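Local coordinates for protein ureidoglycolate hydrolase (Arabidopsis thaliana, PDB 4PXE) that hydrolyses (S)-ureidoglycolate to glyoxylate, ammonium and carbon dioxide using two manganese ions per subunit, a step in the complete breakdown of purines, at residues E406-P410 / E411-N415; G110-E113 / A114-L118; G212-L215 / E216-L220; R51-V54 / K55-A59; D351-V354 / I355-M358. One frame throughout, in Å; residues are numbered along the deposited sequence. Where two conformers were deposited one is given.

Contact 1 (E406-P410 / E411-N415)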
loop_
_atom_site.group_PDB
_atom_site.type_symbol
_atom_site.label_atom_id
_atom_site.label_comp_id
_atom_site.label_asym_id
_atom_site.label_seq_id
_atom_site.Cartn_x
_atom_site.Cartn_y
_atom_site.Cartn_z
ATOM N N GLU A 406 5.335 14.705 18.657
ATOM C CA GLU A 406 4.899 16.099 18.687
ATOM C C GLU A 406 4.435 16.499 20.088
ATOM O O GLU A 406 3.662 15.782 20.720
ATOM C CB GLU A 406 3.754 16.270 17.687
ATOM C CG GLU A 406 3.221 17.687 17.520
ATOM C CD GLU A 406 2.086 17.691 16.528
ATOM O OE1 GLU A 406 0.934 17.526 16.966
ATOM O OE2 GLU A 406 2.360 17.796 15.311
ATOM N N TYR A 407 4.903 17.644 20.577
ATOM C CA TYR A 407 4.534 18.094 21.920
ATOM C C TYR A 407 4.691 19.595 22.069
ATOM O O TYR A 407 5.708 20.158 21.661
ATOM C CB TYR A 407 5.407 17.391 22.975
ATOM C CG TYR A 407 5.074 17.796 24.392
ATOM C CD1 TYR A 407 4.042 17.175 25.078
ATOM C CD2 TYR A 407 5.794 18.797 25.050
ATOM C CE1 TYR A 407 3.723 17.537 26.380
ATOM C CE2 TYR A 407 5.481 19.164 26.350
ATOM C CZ TYR A 407 4.446 18.535 27.005
ATOM O OH TYR A 407 4.129 18.913 28.288
ATOM N N SER A 408 3.684 20.232 22.659
ATOM C CA SER A 408 3.812 21.606 23.143
ATOM C C SER A 408 3.310 21.611 24.594
ATOM O O SER A 408 2.321 20.951 24.918
ATOM C CB SER A 408 3.007 22.563 22.267
ATOM O OG SER A 408 3.285 23.907 22.615
ATOM N N SER A 409 3.992 22.331 25.478
ATOM C CA SER A 409 3.647 22.282 26.900
ATOM C C SER A 409 2.376 23.067 27.202
ATOM O O SER A 409 1.973 23.925 26.419
ATOM C CB SER A 409 4.802 22.833 27.745
ATOM O OG SER A 409 4.931 24.229 27.550
ATOM N N PRO A 410 1.734 22.776 28.344
ATOM C CA PRO A 410 0.587 23.579 28.775
ATOM C C PRO A 410 0.924 25.067 28.862
ATOM O O PRO A 410 0.090 25.893 28.481
ATOM C CB PRO A 410 0.239 22.976 30.146
ATOM C CG PRO A 410 0.639 21.532 29.984
ATOM C CD PRO A 410 1.916 21.576 29.184
ATOM N N GLU A 411 2.128 25.410 29.315
ATOM C CA GLU A 411 2.520 26.821 29.376
ATOM C C GLU A 411 2.676 27.420 27.986
ATOM O O GLU A 411 2.245 28.553 27.741
ATOM C CB GLU A 411 3.827 27.011 30.135
ATOM C CG GLU A 411 4.075 28.468 30.424
ATOM C CD GLU A 411 5.529 28.844 30.375
ATOM O OE1 GLU A 411 6.390 27.957 30.155
ATOM O OE2 GLU A 411 5.805 30.044 30.566
ATOM N N ASP A 412 3.308 26.683 27.082
ATOM C CA ASP A 412 3.461 27.199 25.729
ATOM C C ASP A 412 2.120 27.475 25.076
ATOM O O ASP A 412 1.941 28.517 24.440
ATOM C CB ASP A 412 4.353 26.291 24.896
ATOM C CG ASP A 412 5.828 26.524 25.199
ATOM O OD1 ASP A 412 6.173 27.646 25.638
ATOM O OD2 ASP A 412 6.644 25.617 25.008
ATOM N N MET A 413 1.166 26.566 25.252
ATOM C CA MET A 413 -0.169 26.772 24.717
ATOM C C MET A 413 -0.863 27.956 25.378
ATOM O O MET A 413 -1.468 28.781 24.691
ATOM C CB MET A 413 -1.013 25.506 24.852
ATOM C CG MET A 413 -0.485 24.346 24.019
ATOM S SD MET A 413 -1.590 22.908 24.010
ATOM C CE MET A 413 -1.421 22.336 25.707
ATOM N N ALA A 414 -0.791 28.039 26.707
ATOM C CA ALA A 414 -1.430 29.133 27.427
ATOM C C ALA A 414 -0.884 30.483 26.979
ATOM O O ALA A 414 -1.652 31.435 26.828
ATOM C CB ALA A 414 -1.253 28.950 28.928
ATOM N N ASN A 415 0.428 30.581 26.768
ATOM C CA ASN A 415 1.010 31.847 26.298
ATOM C C ASN A 415 0.501 32.222 24.906
ATOM O O ASN A 415 0.177 33.389 24.639
ATOM C CB ASN A 415 2.539 31.786 26.293
ATOM C CG ASN A 415 3.115 31.840 27.680
ATOM O OD1 ASN A 415 2.450 32.267 28.616
ATOM N ND2 ASN A 415 4.365 31.414 27.820
#
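Ser409 caps the helix that begins at Pro410: its OG accepts the backbone N-H of Asp412 at 3.0 Å, with an N-H...O angle of 162°. The cap depends on a chi1 of 69°, which sets OG between the backbone N and the carbonyl carbon of Ser409 and turns it back over the first turn. An alanine here would remove that acceptor and would probably leave the N-H of Asp412 poorly satisfied, with the first turn less firmly tied down. The main chain carries on the pattern, Met413 N bonding to Ser409 O at 3.0 Å and Ala414 N to Pro410 O at 2.9 Å. Ser408 differs, its OG anti to the backbone N (chi1 -172°). OG passes 3.5 Å from Asp412 CB, but its polar partner is the carbonyl of Pro395. Met413 folds back along the helix start: CG lies 3.5 Å from Ser409 O, and the CE methyl comes 3.9 Å from Pro410 CA. In the preceding loop Glu406 OE1 accepts from the backbone N of Asp103, a manganese ligand, and so ties the loop to the surroundings of the metal site. Around the cap, Met413 packs on Leu20 and Gln21 of helix 17-28 and, like Ser408, on Ile394 of strand 389-394, while Ser408 also reaches Ile209 of strand 201-209.

Contact 2 (G110-E113 / A114-L118); sequences GAIE and AINVL
Helix 105-120, which follows the loop carrying the manganese ligand Asp103, offers in Glu113 and Asn116 a polar pair one turn apart that meets through a single water. Glu113 OE1 accepts a hydrogen bond from this water at 2.6 Å, and the same water accepts from Asn116 ND2 at 2.9 Å. The bridge spans carboxylate and amide where the two side chains do not bond directly. Glu113 can reach it because its chain is bent at chi2 (65°), which curls the carboxylate back beside the helix. The other oxygen is held separately: OE2 accepts from Asp16 N and forms a salt bridge with Arg120, so both oxygens of this buried carboxylate are engaged. As in other M20 hydrolases, the helix is packed against a sheet and between other helices of the catalytic domain. Its regular i to i+4 bonding runs through Asn116 N to Ile112 O at 3.1 Å and Val117 N to Glu113 O at 2.8 Å. Val117 crosses the side chain of Glu113 at roughly a right angle, with CG2 3.1 Å from Glu113 O and 3.8 Å from Glu113 OE2, so a methyl lies beside the carboxylate as well as the backbone oxygen. Ile112 and Asn116 instead run side by side, CG2 of the isoleucine 3.9 Å from ND2 of the asparagine. Ala111, Ile112 and Ile115 pack on Ile131 of strand 129-133, while Glu113 and Ala114 meet Val417 and Leu420 of helix 410-429.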
loop_
_atom_site.group_PDB
_atom_site.type_symbol
_atom_site.label_atom_id
_atom_site.label_comp_id
_atom_site.label_asym_id
_atom_site.label_seq_id
_atom_site.Cartn_x
_atom_site.Cartn_y
_atom_site.Cartn_z
ATOM N N GLY A 110 -7.582 26.183 21.401
ATOM C CA GLY A 110 -6.971 27.379 21.946
ATOM C C GLY A 110 -7.759 28.632 21.606
ATOM O O GLY A 110 -7.793 29.578 22.390
ATOM N N ALA A 111 -8.424 28.648 20.453
ATOM C CA ALA A 111 -9.254 29.793 20.083
ATOM C C ALA A 111 -10.491 29.842 20.968
ATOM O O ALA A 111 -10.917 30.919 21.399
ATOM C CB ALA A 111 -9.650 29.734 18.619
ATOM N N ILE A 112 -11.073 28.683 21.238
ATOM C CA ILE A 112 -12.225 28.618 22.140
ATOM C C ILE A 112 -11.799 29.066 23.540
ATOM O O ILE A 112 -12.496 29.856 24.184
ATOM C CB ILE A 112 -12.868 27.214 22.154
ATOM C CG1 ILE A 112 -13.380 26.863 20.753
ATOM C CG2 ILE A 112 -14.014 27.165 23.168
ATOM C CD1 ILE A 112 -13.869 25.432 20.601
ATOM N N GLU A 113 -10.635 28.607 23.989
ATOM C CA GLU A 113 -10.119 29.045 25.281
ATOM C C GLU A 113 -9.864 30.555 25.294
ATOM O O GLU A 113 -10.106 31.211 26.300
ATOM C CB GLU A 113 -8.860 28.260 25.685
ATOM C CG GLU A 113 -8.235 28.691 27.026
ATOM C CD GLU A 113 -9.123 28.432 28.248
ATOM O OE1 GLU A 113 -10.148 27.718 28.142
ATOM O OE2 GLU A 113 -8.783 28.949 29.340
ATOM N N ALA A 114 -9.418 31.114 24.174
ATOM C CA ALA A 114 -9.225 32.557 24.079
ATOM C C ALA A 114 -10.530 33.328 24.280
ATOM O O ALA A 114 -10.548 34.375 24.947
ATOM C CB ALA A 114 -8.603 32.915 22.734
ATOM N N ILE A 115 -11.626 32.816 23.727
ATOM C CA ILE A 115 -12.940 33.421 23.944
ATOM C C ILE A 115 -13.303 33.373 25.424
ATOM O O ILE A 115 -13.729 34.370 26.012
ATOM C CB ILE A 115 -14.036 32.702 23.129
ATOM C CG1 ILE A 115 -13.830 32.947 21.637
ATOM C CG2 ILE A 115 -15.417 33.174 23.546
ATOM C CD1 ILE A 115 -13.896 34.377 21.234
ATOM N N ASN A 116 -13.132 32.208 26.030
ATOM C CA ASN A 116 -13.431 32.041 27.449
ATOM C C ASN A 116 -12.572 32.931 28.349
ATOM O O ASN A 116 -13.070 33.503 29.327
ATOM C CB ASN A 116 -13.343 30.563 27.835
ATOM C CG ASN A 116 -14.499 29.752 27.251
ATOM O OD1 ASN A 116 -15.634 30.231 27.202
ATOM N ND2 ASN A 116 -14.216 28.538 26.804
ATOM N N VAL A 117 -11.299 33.083 27.993
ATOM C CA VAL A 117 -10.380 33.979 28.686
ATOM C C VAL A 117 -10.887 35.427 28.634
ATOM O O VAL A 117 -10.951 36.118 29.659
ATOM C CB VAL A 117 -8.962 33.910 28.059
ATOM C CG1 VAL A 117 -8.111 35.113 28.465
ATOM C CG2 VAL A 117 -8.264 32.585 28.415
ATOM N N LEU A 118 -11.267 35.884 27.444
ATOM C CA LEU A 118 -11.771 37.241 27.264
ATOM C C LEU A 118 -13.079 37.464 28.020
ATOM O O LEU A 118 -13.290 38.527 28.623
ATOM C CB LEU A 118 -11.965 37.534 25.778
ATOM C CG LEU A 118 -10.669 37.776 25.001
ATOM C CD1 LEU A 118 -10.973 37.913 23.508
ATOM C CD2 LEU A 118 -9.920 39.001 25.530
HETATM O O HOH W 1 -12.003 26.718 26.598
#

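Contact 3 (G212-L215 / E216-L220); sequences GPIL and EDEGL
The backbone from Pro213 to Leu220 makes a short helix and then stops it with a Schellman motif, in which Leu215 and Leu220 meet. Asp217 N bonds to Pro213 O and Glu218 N to Ile214 O in the i to i+4 manner. At the end the pattern changes: Leu220 N reaches back to Leu215 O at 2.9 Å and Gly219 N to Glu216 O at 3.2 Å. Gly219 has a positive phi of 71°, which turns the chain out of the helix and brings the first of these bonds into line. At the start, Glu210 uses both its carboxylate oxygens to accept from the N-H groups of Ile214 and Leu215, tying this substrate-binding residue to the helix.

Leu215 CD2 lies 3.9 Å from Leu220 CB, the two side chains crossing at about a right angle, an apolar contact between the same two residues that the i to i+5 backbone bond joins. Ile214 and Glu218 run alongside each other, with CG2 of the isoleucine 3.6 Å from OE2 of the glutamate, whose OE1 makes a salt bridge to Lys370. Asp217 folds back toward the helix start (chi1 -70°), laying OD2 3.6 Å from Pro213 CB and 3.2 Å from Pro213 O.

With no proton to share, that last pair of acceptors is likely to repel mildly, whereas Lys370 probably offsets the charge of Glu218, since a carboxylate near the C-terminal end of a helix is likely to be disfavoured by the helix dipole.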
loop_
_atom_site.group_PDB
_atom_site.type_symbol
_atom_site.label_atom_id
_atom_site.label_comp_id
_atom_site.label_asym_id
_atom_site.label_seq_id
_atom_site.Cartn_x
_atom_site.Cartn_y
_atom_site.Cartn_z
ATOM N N GLY A 212 8.777 23.493 14.112
ATOM C CA GLY A 212 10.214 23.640 13.936
ATOM C C GLY A 212 10.807 23.880 15.313
ATOM O O GLY A 212 10.066 24.052 16.284
ATOM N N PRO A 213 12.138 23.888 15.410
ATOM C CA PRO A 213 12.814 23.942 16.707
ATOM C C PRO A 213 13.292 25.344 17.085
ATOM O O PRO A 213 13.925 25.471 18.126
ATOM C CB PRO A 213 14.031 23.052 16.471
ATOM C CG PRO A 213 14.395 23.365 15.044
ATOM C CD PRO A 213 13.069 23.544 14.318
ATOM N N ILE A 214 13.003 26.355 16.276
ATOM C CA ILE A 214 13.622 27.668 16.452
ATOM C C ILE A 214 13.259 28.355 17.768
ATOM O O ILE A 214 14.150 28.795 18.503
ATOM C CB ILE A 214 13.330 28.603 15.260
ATOM C CG1 ILE A 214 13.894 28.011 13.964
ATOM C CG2 ILE A 214 13.891 30.002 15.533
ATOM C CD1 ILE A 214 15.396 27.927 13.929
ATOM N N LEU A 215 11.972 28.432 18.089
ATOM C CA LEU A 215 11.569 29.105 19.320
ATOM C C LEU A 215 12.132 28.367 20.524
ATOM O O LEU A 215 12.645 28.990 21.457
ATOM C CB LEU A 215 10.045 29.213 19.420
ATOM C CG LEU A 215 9.357 30.091 18.377
ATOM C CD1 LEU A 215 7.856 29.906 18.467
ATOM C CD2 LEU A 215 9.727 31.571 18.553
ATOM N N GLU A 216 12.056 27.043 20.505
ATOM C CA GLU A 216 12.609 26.270 21.603
ATOM C C GLU A 216 14.118 26.493 21.740
ATOM O O GLU A 216 14.619 26.750 22.841
ATOM C CB GLU A 216 12.296 24.788 21.408
ATOM C CG GLU A 216 12.811 23.922 22.537
ATOM C CD GLU A 216 12.405 22.486 22.392
ATOM O OE1 GLU A 216 12.985 21.791 21.540
ATOM O OE2 GLU A 216 11.501 22.074 23.150
ATOM N N ASP A 217 14.851 26.415 20.627
ATOM C CA ASP A 217 16.309 26.531 20.674
ATOM C C ASP A 217 16.744 27.908 21.162
ATOM O O ASP A 217 17.753 28.031 21.856
ATOM C CB ASP A 217 16.936 26.289 19.296
ATOM C CG ASP A 217 16.832 24.849 18.837
ATOM O OD1 ASP A 217 16.599 23.953 19.674
ATOM O OD2 ASP A 217 17.014 24.627 17.618
ATOM N N GLU A 218 15.990 28.940 20.794
ATOM C CA GLU A 218 16.369 30.315 21.130
ATOM C C GLU A 218 15.804 30.782 22.471
ATOM O O GLU A 218 16.087 31.892 22.922
ATOM C CB GLU A 218 15.994 31.265 19.988
ATOM C CG GLU A 218 16.782 30.896 18.741
ATOM C CD GLU A 218 16.548 31.781 17.540
ATOM O OE1 GLU A 218 15.863 32.814 17.653
ATOM O OE2 GLU A 218 17.076 31.414 16.463
ATOM N N GLY A 219 15.006 29.931 23.113
ATOM C CA GLY A 219 14.403 30.260 24.397
ATOM C C GLY A 219 13.306 31.304 24.334
ATOM O O GLY A 219 13.097 32.052 25.294
ATOM N N LEU A 220 12.579 31.336 23.226
ATOM C CA LEU A 220 11.574 32.373 22.998
ATOM C C LEU A 220 10.162 31.826 23.134
ATOM O O LEU A 220 9.925 30.638 22.907
ATOM C CB LEU A 220 11.742 32.993 21.606
ATOM C CG LEU A 220 13.101 33.625 21.317
ATOM C CD1 LEU A 220 13.214 33.980 19.835
ATOM C CD2 LEU A 220 13.287 34.868 22.187
HETATM O O HOH W 2 10.034 25.483 18.786
#

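Contact 4 (R51-V54 / K55-A59); sequences RRYV and KNLMA
Tyr53 O is gripped twice: Leu57 N donates to it at 3.2 Å, as the helix requires, and a water donates at 3.0 Å. That water also donates to Asn56 OD1 at 2.9 Å, so it bridges the carbonyl and the Asn56 side chain while resting over one face of the Tyr53 ring, toward its rim. Next to it, Leu57 CD1 touches Tyr53 CE1 at 3.6 Å, the side chains crossing at a slant, while the phenol OH bonds to Glu26. One step further round helix 45-60, Met58 stretches out until its CE methyl comes 4.0 Å from Val54 CG1. Lys55 instead doubles back: a bend at chi3 (-76°) brings CE to 3.5 Å from Arg51 O and 4.2 Å from Arg51 CB, and NZ then forms a salt bridge with Glu67. A leucine in its place would lack the ammonium and would probably leave Glu67 without its mate. Arg51 pairs with Asp47, and its NH1 stays 6.7 Å from Lys55 NZ. With an acid for each, the two like charges can probably share one side of the helix at little cost.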
loop_
_atom_site.group_PDB
_atom_site.type_symbol
_atom_site.label_atom_id
_atom_site.label_comp_id
_atom_site.label_asym_id
_atom_site.label_seq_id
_atom_site.Cartn_x
_atom_site.Cartn_y
_atom_site.Cartn_z
ATOM N N ARG A 51 -15.772 16.786 15.495
ATOM C CA ARG A 51 -16.597 17.963 15.176
ATOM C C ARG A 51 -17.626 18.222 16.273
ATOM O O ARG A 51 -17.835 19.362 16.682
ATOM C CB ARG A 51 -17.347 17.765 13.851
ATOM C CG ARG A 51 -16.476 17.696 12.603
ATOM C CD ARG A 51 -17.314 17.302 11.375
ATOM N NE ARG A 51 -16.427 17.152 10.228
ATOM C CZ ARG A 51 -16.161 18.109 9.350
ATOM N NH1 ARG A 51 -16.761 19.286 9.434
ATOM N NH2 ARG A 51 -15.290 17.880 8.382
ATOM N N ARG A 52 -18.270 17.152 16.728
ATOM C CA ARG A 52 -19.299 17.271 17.753
ATOM C C ARG A 52 -18.707 17.774 19.068
ATOM O O ARG A 52 -19.306 18.610 19.742
ATOM C CB ARG A 52 -20.024 15.936 17.937
ATOM C CG ARG A 52 -20.815 15.511 16.698
ATOM C CD ARG A 52 -21.342 14.091 16.813
ATOM N NE ARG A 52 -22.162 13.889 18.003
ATOM C CZ ARG A 52 -23.477 14.081 18.048
ATOM N NH1 ARG A 52 -24.126 14.486 16.965
ATOM N NH2 ARG A 52 -24.144 13.871 19.175
ATOM N N TYR A 53 -17.521 17.276 19.411
ATOM C CA TYR A 53 -16.832 17.688 20.627
ATOM C C TYR A 53 -16.544 19.186 20.578
ATOM O O TYR A 53 -16.813 19.909 21.535
ATOM C CB TYR A 53 -15.535 16.882 20.777
ATOM C CG TYR A 53 -14.746 17.157 22.038
ATOM C CD1 TYR A 53 -13.841 18.208 22.092
ATOM C CD2 TYR A 53 -14.885 16.355 23.162
ATOM C CE1 TYR A 53 -13.100 18.459 23.241
ATOM C CE2 TYR A 53 -14.149 16.599 24.315
ATOM C CZ TYR A 53 -13.260 17.656 24.342
ATOM O OH TYR A 53 -12.525 17.905 25.479
ATOM N N VAL A 54 -16.029 19.656 19.445
ATOM C CA VAL A 54 -15.727 21.073 19.273
ATOM C C VAL A 54 -16.984 21.958 19.272
ATOM O O VAL A 54 -17.017 23.006 19.918
ATOM C CB VAL A 54 -14.885 21.320 17.993
ATOM C CG1 VAL A 54 -14.754 22.805 17.725
ATOM C CG2 VAL A 54 -13.503 20.688 18.141
ATOM N N LYS A 55 -18.019 21.533 18.554
ATOM C CA LYS A 55 -19.269 22.289 18.532
ATOM C C LYS A 55 -19.873 22.422 19.937
ATOM O O LYS A 55 -20.417 23.472 20.282
ATOM C CB LYS A 55 -20.264 21.672 17.541
ATOM C CG LYS A 55 -19.953 22.047 16.090
ATOM C CD LYS A 55 -20.959 21.476 15.091
ATOM C CE LYS A 55 -20.739 19.990 14.852
ATOM N NZ LYS A 55 -21.770 19.419 13.911
ATOM N N ASN A 56 -19.754 21.367 20.744
ATOM C CA ASN A 56 -20.208 21.407 22.132
ATOM C C ASN A 56 -19.453 22.466 22.933
ATOM O O ASN A 56 -20.055 23.267 23.655
ATOM C CB ASN A 56 -20.092 20.022 22.776
ATOM C CG ASN A 56 -20.558 20.006 24.215
ATOM O OD1 ASN A 56 -19.761 19.826 25.132
ATOM N ND2 ASN A 56 -21.859 20.194 24.420
ATOM N N LEU A 57 -18.132 22.498 22.778
ATOM C CA LEU A 57 -17.337 23.529 23.443
ATOM C C LEU A 57 -17.683 24.945 22.979
ATOM O O LEU A 57 -17.720 25.873 23.781
ATOM C CB LEU A 57 -15.841 23.265 23.250
ATOM C CG LEU A 57 -15.275 22.020 23.930
ATOM C CD1 LEU A 57 -13.778 21.950 23.714
ATOM C CD2 LEU A 57 -15.601 22.040 25.414
ATOM N N MET A 58 -17.936 25.115 21.683
ATOM C CA MET A 58 -18.318 26.420 21.162
ATOM C C MET A 58 -19.634 26.888 21.777
ATOM O O MET A 58 -19.772 28.045 22.165
ATOM C CB MET A 58 -18.454 26.383 19.641
ATOM C CG MET A 58 -17.139 26.291 18.885
ATOM S SD MET A 58 -17.480 26.383 17.114
ATOM C CE MET A 58 -15.806 26.444 16.435
ATOM N N ALA A 59 -20.587 25.967 21.877
ATOM C CA ALA A 59 -21.886 26.292 22.463
ATOM C C ALA A 59 -21.735 26.624 23.942
ATOM O O ALA A 59 -22.365 27.565 24.439
ATOM C CB ALA A 59 -22.858 25.142 22.261
HETATM O O HOH W 3 -17.147 18.780 24.269
#

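Contact 5 (D351-V354 / I355-M358); sequences DKLV and IKKM
With CG opposite its backbone N (chi1 179°), Asp351 swings its carboxylate over the first turn of helix 352-364, while its carbonyl receives Ile355, whose CG1 stands beside the backbone N (chi1 -72°). This is an N-cap. Asp351 OD1 accepts Val354 N at 3.1 Å through the anti lone pair, the one turned away from OD2, and takes a weaker, more bent bond from Leu353 N at 2.9 Å. One oxygen thus answers two N-H groups that have no earlier helical carbonyl to bond, and its negative charge probably suits the positive end of the helix dipole. The backbone of the same residue starts the regular bonding, Ile355 N meeting Asp351 O at 3.0 Å and nearly straight. Over that oxygen folds the side chain of Ile355, with CG1 3.3 Å and CD1 3.7 Å from Asp351 O. The helix lies against two strands: Val354 packs on Ala203 and Leu205 of strand 201-209, Ile355 and Met358 on Val224 of strand 222-239. Lys356 leads its ammonium away to a salt bridge with Glu360, one turn on. On the inner side, Val354 CG1 approaches Met358 SD at 4.3 Å. Lys352 lies alongside Ile355 and points the same way, its methylene CD 4.0 Å from the methyl CD1 of Ile355.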
loop_
_atom_site.group_PDB
_atom_site.type_symbol
_atom_site.label_atom_id
_atom_site.label_comp_id
_atom_site.label_asym_id
_atom_site.label_seq_id
_atom_site.Cartn_x
_atom_site.Cartn_y
_atom_site.Cartn_z
ATOM N N ASP A 351 -0.209 40.285 6.984
ATOM C CA ASP A 351 -0.536 41.709 6.963
ATOM C C ASP A 351 0.321 42.457 7.984
ATOM O O ASP A 351 0.503 42.006 9.120
ATOM C CB ASP A 351 -2.019 41.895 7.245
ATOM C CG ASP A 351 -2.430 43.346 7.257
ATOM O OD1 ASP A 351 -2.297 43.992 8.323
ATOM O OD2 ASP A 351 -2.877 43.834 6.198
ATOM N N LYS A 352 0.857 43.601 7.577
ATOM C CA LYS A 352 1.806 44.325 8.421
ATOM C C LYS A 352 1.191 44.907 9.696
ATOM O O LYS A 352 1.868 44.996 10.720
ATOM C CB LYS A 352 2.517 45.413 7.619
ATOM C CG LYS A 352 3.279 44.876 6.409
ATOM C CD LYS A 352 4.280 43.791 6.793
ATOM C CE LYS A 352 5.131 43.384 5.601
ATOM N NZ LYS A 352 6.095 42.309 5.974
ATOM N N LEU A 353 -0.076 45.298 9.648
ATOM C CA LEU A 353 -0.731 45.810 10.855
ATOM C C LEU A 353 -1.134 44.666 11.781
ATOM O O LEU A 353 -1.204 44.844 12.989
ATOM C CB LEU A 353 -1.934 46.688 10.513
ATOM C CG LEU A 353 -1.575 47.929 9.686
ATOM C CD1 LEU A 353 -2.794 48.819 9.516
ATOM C CD2 LEU A 353 -0.401 48.702 10.293
ATOM N N VAL A 354 -1.387 43.489 11.216
ATOM C CA VAL A 354 -1.683 42.326 12.051
ATOM C C VAL A 354 -0.433 41.899 12.807
ATOM O O VAL A 354 -0.492 41.644 14.019
ATOM C CB VAL A 354 -2.268 41.160 11.230
ATOM C CG1 VAL A 354 -2.313 39.880 12.074
ATOM C CG2 VAL A 354 -3.657 41.540 10.707
ATOM N N ILE A 355 0.692 41.850 12.102
ATOM C CA ILE A 355 1.997 41.593 12.701
ATOM C C ILE A 355 2.273 42.564 13.837
ATOM O O ILE A 355 2.701 42.174 14.918
ATOM C CB ILE A 355 3.116 41.744 11.648
ATOM C CG1 ILE A 355 3.066 40.567 10.667
ATOM C CG2 ILE A 355 4.480 41.870 12.324
ATOM C CD1 ILE A 355 3.950 40.752 9.448
ATOM N N LYS A 356 2.010 43.838 13.576
ATOM C CA LYS A 356 2.227 44.888 14.553
ATOM C C LYS A 356 1.445 44.616 15.834
ATOM O O LYS A 356 2.008 44.686 16.929
ATOM C CB LYS A 356 1.808 46.230 13.952
ATOM C CG LYS A 356 1.964 47.420 14.882
ATOM C CD LYS A 356 1.469 48.680 14.173
ATOM C CE LYS A 356 1.690 49.936 14.999
ATOM N NZ LYS A 356 0.771 50.018 16.158
ATOM N N LYS A 357 0.159 44.300 15.699
ATOM C CA LYS A 357 -0.705 44.067 16.858
ATOM C C LYS A 357 -0.252 42.834 17.641
ATOM O O LYS A 357 -0.252 42.834 18.874
ATOM C CB LYS A 357 -2.163 43.872 16.437
ATOM C CG LYS A 357 -2.908 45.121 16.017
ATOM C CD LYS A 357 -3.292 45.992 17.197
ATOM C CE LYS A 357 -4.247 47.080 16.749
ATOM N NZ LYS A 357 -4.155 48.268 17.627
ATOM N N MET A 358 0.124 41.782 16.922
ATOM C CA MET A 358 0.602 40.561 17.565
ATOM C C MET A 358 1.881 40.797 18.373
ATOM O O MET A 358 2.012 40.321 19.509
ATOM C CB MET A 358 0.835 39.460 16.523
ATOM C CG MET A 358 -0.423 38.869 15.896
ATOM S SD MET A 358 0.033 37.536 14.772
ATOM C CE MET A 358 1.504 37.118 15.583
#

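Overall arrangement
Along the chain the order is contact 4, contact 2, contact 3, contact 5 and contact 1, and all five lie outside the 230-345 region used in dimerization. Contacts 4 and 2, on helices 45-60 and 105-120, have centres about 13 Å apart and touch through Ile112, which inserts its CD1 among Val54, Leu57 and Met58. The other contacts do not touch one another. The centre of contact 1 lies about 13 Å from that of contact 3 and about 15 Å from that of contact 2; its helix 410-429 packs against residues of both contact 2 and contact 5. Contacts 3 and 4 are farthest apart, about 32 Å between centres. Contacts 1 and 5 both pack on strand 201-209, which carries the manganese ligand His208.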